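MaoC domain protein dehydratase (Chloroflexus aurantiacus, PDB 4E3E) catalyses the reversible dehydration of beta-methylmalyl-CoA to mesaconyl-CoA, a step of the glyoxylate assimilation cycle that regenerates acetyl-CoA and yields pyruvate. Local coordinates at residues L16-V21 with S109-L114; V127-V132 with L140-W145. All coordinates share one frame; numbering follows the deposited sequence.

Contact 1: L16-V21 with S109-L114; sequences LGQTIV and SKVIGL
I20 and S109 form a hydrogen-bonded antiparallel pair where the outermost strand 19-27 joins strand 104-116 in the long sheet of this double hotdog fold. Both backbone bonds of the pair are made: I20 N reaches S109 O at 2.7 Å, almost straight, and S109 N is held by I20 O at 2.9 Å. Next along, T19 and K110 are a non-hydrogen-bonded pair. The following amide, V111 N, goes to Q18 O at 2.9 Å, and that same oxygen also receives the CA-H of K110.

Before strand 19-27 starts, the ladder leaves its regular course, yet G17 N still finds V111 O at 2.8 Å, in a more bent bond (147° at the hydrogen). Glycine suits this turn, since at its backbone angles a CB would press on the carbonyl oxygen of L16. Strand 104-116 is itself irregular just beyond: I112 and G113 both face Y126 in a classic beta bulge.

Among the side chains, S109 OG is hydrogen-bonded to S129 OG and to H22 NE2, so this buried hydroxyl has partners on two residues, as suits a short polar side chain in the sheet. Q18 turns its OE1 back to R15 N, leaving the aliphatic part of its chain for V111; with chi1 at 84° its CG stands between the backbone N and the carbonyl carbon, 3.6 Å from V111 CG2, where the two side chains cross obliquely. On the exposed face of T19 and K110, CG and CE of the lysine pass 4.1 Å from T19 OG1, a loose van der Waals contact. L16 begins by pointing off the neighbouring strand but bends back, bringing its methyl CD1 to 3.6 Å from I112 C, against the backbone of the bulge.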
# COMPACT_ATOMS: atom_id res chain seq x y z
N LEU A 16 -24.23 14.94 27.91
CA LEU A 16 -25.05 15.58 26.90
C LEU A 16 -24.54 16.99 26.61
O LEU A 16 -24.32 17.77 27.53
CB LEU A 16 -26.52 15.65 27.34
CG LEU A 16 -27.46 16.27 26.29
CD1 LEU A 16 -27.54 15.36 25.06
CD2 LEU A 16 -28.84 16.54 26.86
N GLY A 17 -24.34 17.29 25.34
CA GLY A 17 -23.87 18.61 24.94
C GLY A 17 -22.36 18.81 24.95
O GLY A 17 -21.88 19.87 24.54
N GLN A 18 -21.59 17.82 25.41
CA GLN A 18 -20.12 17.99 25.40
C GLN A 18 -19.56 17.94 23.98
O GLN A 18 -20.00 17.14 23.15
CB GLN A 18 -19.41 16.98 26.31
CG GLN A 18 -19.15 15.62 25.67
CD GLN A 18 -18.34 14.68 26.56
OE1 GLN A 18 -18.84 13.64 26.98
NE2 GLN A 18 -17.09 15.05 26.83
N THR A 19 -18.59 18.81 23.71
CA THR A 19 -17.86 18.81 22.45
C THR A 19 -16.48 18.20 22.67
O THR A 19 -15.74 18.63 23.57
CB THR A 19 -17.73 20.23 21.88
OG1 THR A 19 -19.03 20.75 21.64
CG2 THR A 19 -16.96 20.21 20.55
N ILE A 20 -16.15 17.19 21.88
CA ILE A 20 -14.84 16.57 21.91
C ILE A 20 -14.04 16.97 20.67
O ILE A 20 -14.49 16.75 19.53
CB ILE A 20 -14.94 15.04 21.98
CG1 ILE A 20 -15.78 14.60 23.20
CG2 ILE A 20 -13.55 14.41 22.00
CD1 ILE A 20 -16.15 13.14 23.20
N VAL A 21 -12.87 17.55 20.90
CA VAL A 21 -11.94 17.89 19.82
C VAL A 21 -10.96 16.74 19.65
O VAL A 21 -10.17 16.47 20.54
CB VAL A 21 -11.18 19.22 20.09
CG1 VAL A 21 -10.19 19.52 18.97
CG2 VAL A 21 -12.17 20.37 20.25
N SER A 109 -16.56 16.14 17.64
CA SER A 109 -17.84 15.48 17.87
C SER A 109 -18.58 16.11 19.05
O SER A 109 -17.96 16.48 20.06
CB SER A 109 -17.66 13.98 18.15
OG SER A 109 -17.16 13.32 17.00
N LYS A 110 -19.90 16.24 18.91
CA LYS A 110 -20.75 16.70 19.99
C LYS A 110 -21.72 15.60 20.41
O LYS A 110 -22.32 14.95 19.56
CB LYS A 110 -21.53 17.92 19.55
CG LYS A 110 -22.35 18.55 20.66
CD LYS A 110 -23.08 19.76 20.10
CE LYS A 110 -23.14 20.84 21.11
NZ LYS A 110 -24.52 21.05 21.62
N VAL A 111 -21.87 15.39 21.71
CA VAL A 111 -22.86 14.43 22.21
C VAL A 111 -24.24 15.09 22.16
O VAL A 111 -24.48 16.13 22.79
CB VAL A 111 -22.53 13.95 23.64
CG1 VAL A 111 -23.58 12.96 24.12
CG2 VAL A 111 -21.15 13.32 23.68
N ILE A 112 -25.14 14.47 21.40
CA ILE A 112 -26.49 15.01 21.20
C ILE A 112 -27.56 14.04 21.70
O ILE A 112 -28.75 14.31 21.59
CB ILE A 112 -26.77 15.35 19.71
CG1 ILE A 112 -26.69 14.09 18.82
CG2 ILE A 112 -25.85 16.47 19.24
CD1 ILE A 112 -27.28 14.27 17.43
N GLY A 113 -27.12 12.91 22.25
CA GLY A 113 -28.06 11.93 22.78
C GLY A 113 -27.40 10.88 23.64
O GLY A 113 -26.27 10.48 23.39
N LEU A 114 -28.14 10.44 24.67
CA LEU A 114 -27.72 9.35 25.55
C LEU A 114 -28.93 8.52 25.96
O LEU A 114 -29.99 9.07 26.26
CB LEU A 114 -27.05 9.89 26.82
CG LEU A 114 -25.69 10.61 26.75
CD1 LEU A 114 -25.33 11.21 28.11
CD2 LEU A 114 -24.62 9.65 26.26

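Contact 2: V127-V132 with L140-W145; sequences VHSVGV and LEYIRW
H128 and E141 lie diagonally across the antiparallel hairpin of strands 122-132 and 138-149, on the face they share with V130 and I143. Their polar bond is a His-carboxylate pair: H128 NE2 gives its hydrogen to E141 OE1 at 2.8 Å, bent to 134°. The oxygen lies in the ring plane and accepts through its anti lone pair, the ring and carboxylate being turned 33° apart. H128 CG is anti to the backbone N (chi1 -179°), and the ring reaches across the hairpin from there. The other oxygen, E141 OE2, makes a salt bridge with R94 NH2, so each carboxylate oxygen has a basic partner, which would probably favour the charged form.

Backbone bonds run along the hairpin in the hydrogen-bonded pairs V127-R144, S129-Y142 and G131-L140, the last ending in a weak one from L140 N. Between them, carbonyl oxygens also receive CA-H groups: I143 CA lies 3.2 Å from V127 O in a CA-H...O contact.

On the opposite face one water gathers three groups: S129 OG and Y142 OH, each at 2.7 Å, and R144 NE, which donates to it at 2.8 Å from the edge of the guanidinium. S129 OG is also hydrogen-bonded to S109 OG of strand 104-116. The extended arginine chain carries NE to this polar spot.

Nonpolar contacts fill in around these bonds. S129 CB lies over the face of the Y142 ring, 4.1 Å from its centroid, a CH-pi contact that a small serine permits. V127 CG2 packs alongside R144 CG at 3.8 Å.

The hairpin lies between strands 104-116 and 84-95. Helix 65-80 packs on the face of S129, L140, Y142 and R144, with F69 meeting the tyrosine ring and T76 bonding the arginine, which also reaches N87 of strand 84-95.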
# COMPACT_ATOMS: atom_id res chain seq x y z
N VAL A 127 -23.79 11.01 18.53
CA VAL A 127 -22.83 12.10 18.29
C VAL A 127 -23.06 12.79 16.95
O VAL A 127 -23.45 12.16 15.97
CB VAL A 127 -21.35 11.63 18.38
CG1 VAL A 127 -21.03 11.13 19.79
CG2 VAL A 127 -21.03 10.57 17.33
N HIS A 128 -22.82 14.10 16.92
CA HIS A 128 -22.76 14.84 15.67
C HIS A 128 -21.29 15.09 15.43
O HIS A 128 -20.66 15.84 16.17
CB HIS A 128 -23.53 16.15 15.81
CG HIS A 128 -23.55 17.00 14.55
ND1 HIS A 128 -23.47 18.35 14.58
CD2 HIS A 128 -23.66 16.66 13.21
CE1 HIS A 128 -23.53 18.84 13.33
NE2 HIS A 128 -23.65 17.80 12.49
N SER A 129 -20.73 14.43 14.41
CA SER A 129 -19.31 14.61 14.04
C SER A 129 -19.15 15.52 12.82
O SER A 129 -19.89 15.39 11.84
CB SER A 129 -18.64 13.27 13.77
OG SER A 129 -18.61 12.48 14.93
N VAL A 130 -18.19 16.44 12.90
CA VAL A 130 -18.00 17.46 11.87
C VAL A 130 -16.52 17.48 11.46
O VAL A 130 -15.63 17.64 12.32
CB VAL A 130 -18.45 18.83 12.39
CG1 VAL A 130 -18.18 19.94 11.36
CG2 VAL A 130 -19.93 18.79 12.78
N GLY A 131 -16.25 17.30 10.17
CA GLY A 131 -14.88 17.37 9.65
C GLY A 131 -14.75 18.66 8.88
O GLY A 131 -15.62 18.96 8.08
N VAL A 132 -13.69 19.42 9.15
CA VAL A 132 -13.43 20.68 8.45
C VAL A 132 -12.07 20.61 7.76
O VAL A 132 -11.20 19.83 8.16
CB VAL A 132 -13.49 21.94 9.38
CG1 VAL A 132 -14.89 22.12 9.96
CG2 VAL A 132 -12.46 21.88 10.50
N LEU A 140 -17.60 17.47 5.67
CA LEU A 140 -18.52 16.40 6.03
C LEU A 140 -19.05 16.61 7.43
O LEU A 140 -18.30 16.96 8.36
CB LEU A 140 -17.79 15.06 5.97
CG LEU A 140 -18.54 13.81 6.47
CD1 LEU A 140 -19.77 13.53 5.62
CD2 LEU A 140 -17.60 12.61 6.50
N GLU A 141 -20.35 16.41 7.58
CA GLU A 141 -20.97 16.27 8.90
C GLU A 141 -21.95 15.09 8.87
O GLU A 141 -22.54 14.80 7.84
CB GLU A 141 -21.67 17.56 9.35
CG GLU A 141 -22.84 17.98 8.46
CD GLU A 141 -23.55 19.21 8.97
OE1 GLU A 141 -23.70 19.36 10.20
OE2 GLU A 141 -23.96 20.04 8.15
N TYR A 142 -22.11 14.41 9.99
CA TYR A 142 -23.06 13.30 10.08
C TYR A 142 -23.38 13.03 11.55
O TYR A 142 -22.70 13.54 12.46
CB TYR A 142 -22.52 12.03 9.40
CG TYR A 142 -21.25 11.51 10.04
CD1 TYR A 142 -21.29 10.73 11.20
CD2 TYR A 142 -20.00 11.80 9.48
CE1 TYR A 142 -20.12 10.27 11.80
CE2 TYR A 142 -18.83 11.34 10.08
CZ TYR A 142 -18.90 10.58 11.24
OH TYR A 142 -17.75 10.12 11.84
N ILE A 143 -24.42 12.24 11.76
CA ILE A 143 -24.77 11.76 13.08
C ILE A 143 -24.55 10.26 13.06
O ILE A 143 -24.86 9.59 12.08
CB ILE A 143 -26.24 12.07 13.42
CG1 ILE A 143 -26.44 13.58 13.60
CG2 ILE A 143 -26.71 11.30 14.65
CD1 ILE A 143 -27.88 14.01 13.44
N ARG A 144 -23.97 9.73 14.12
CA ARG A 144 -23.93 8.29 14.27
C ARG A 144 -24.25 7.97 15.72
O ARG A 144 -24.10 8.83 16.60
CB ARG A 144 -22.58 7.69 13.81
CG ARG A 144 -21.41 7.76 14.78
CD ARG A 144 -20.24 6.97 14.21
NE ARG A 144 -18.96 7.17 14.90
CZ ARG A 144 -18.30 6.21 15.55
NH1 ARG A 144 -18.79 4.96 15.64
NH2 ARG A 144 -17.12 6.49 16.12
N TRP A 145 -24.70 6.75 15.96
CA TRP A 145 -24.92 6.30 17.32
C TRP A 145 -24.34 4.95 17.52
O TRP A 145 -24.33 4.13 16.61
CB TRP A 145 -26.39 6.43 17.77
CG TRP A 145 -27.42 5.73 16.91
CD1 TRP A 145 -28.13 4.57 17.23
CD2 TRP A 145 -27.94 6.15 15.60
NE1 TRP A 145 -29.01 4.24 16.23
CE2 TRP A 145 -28.95 5.14 15.22
CE3 TRP A 145 -27.68 7.21 14.73
CZ2 TRP A 145 -29.65 5.20 14.02
CZ3 TRP A 145 -28.39 7.26 13.51
CH2 TRP A 145 -29.35 6.28 13.17
O HOH W 1 -18.12 9.84 14.54

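Contacts 1 and 2 are neighbouring steps of one antiparallel sheet, their centres 10 Å apart. Strand 104-116 is the second strand of contact 1 and lies next to strand 122-132 of contact 2, so the order runs 19-27, 104-116, 122-132, 138-149. Between the contacts, K110 O probably accepts from H128 N at 2.8 Å, S109 OG and S129 OG are 2.7 Å apart, and I112 CD1 packs on I143 CG1 at 4.0 Å. Contact 2 is nearer the inferred substrate site: the R144 side chain is about 3 Å from that of N87, assigned to substrate binding by similarity, whereas the side chain of S109 is about 10 Å from that of N87.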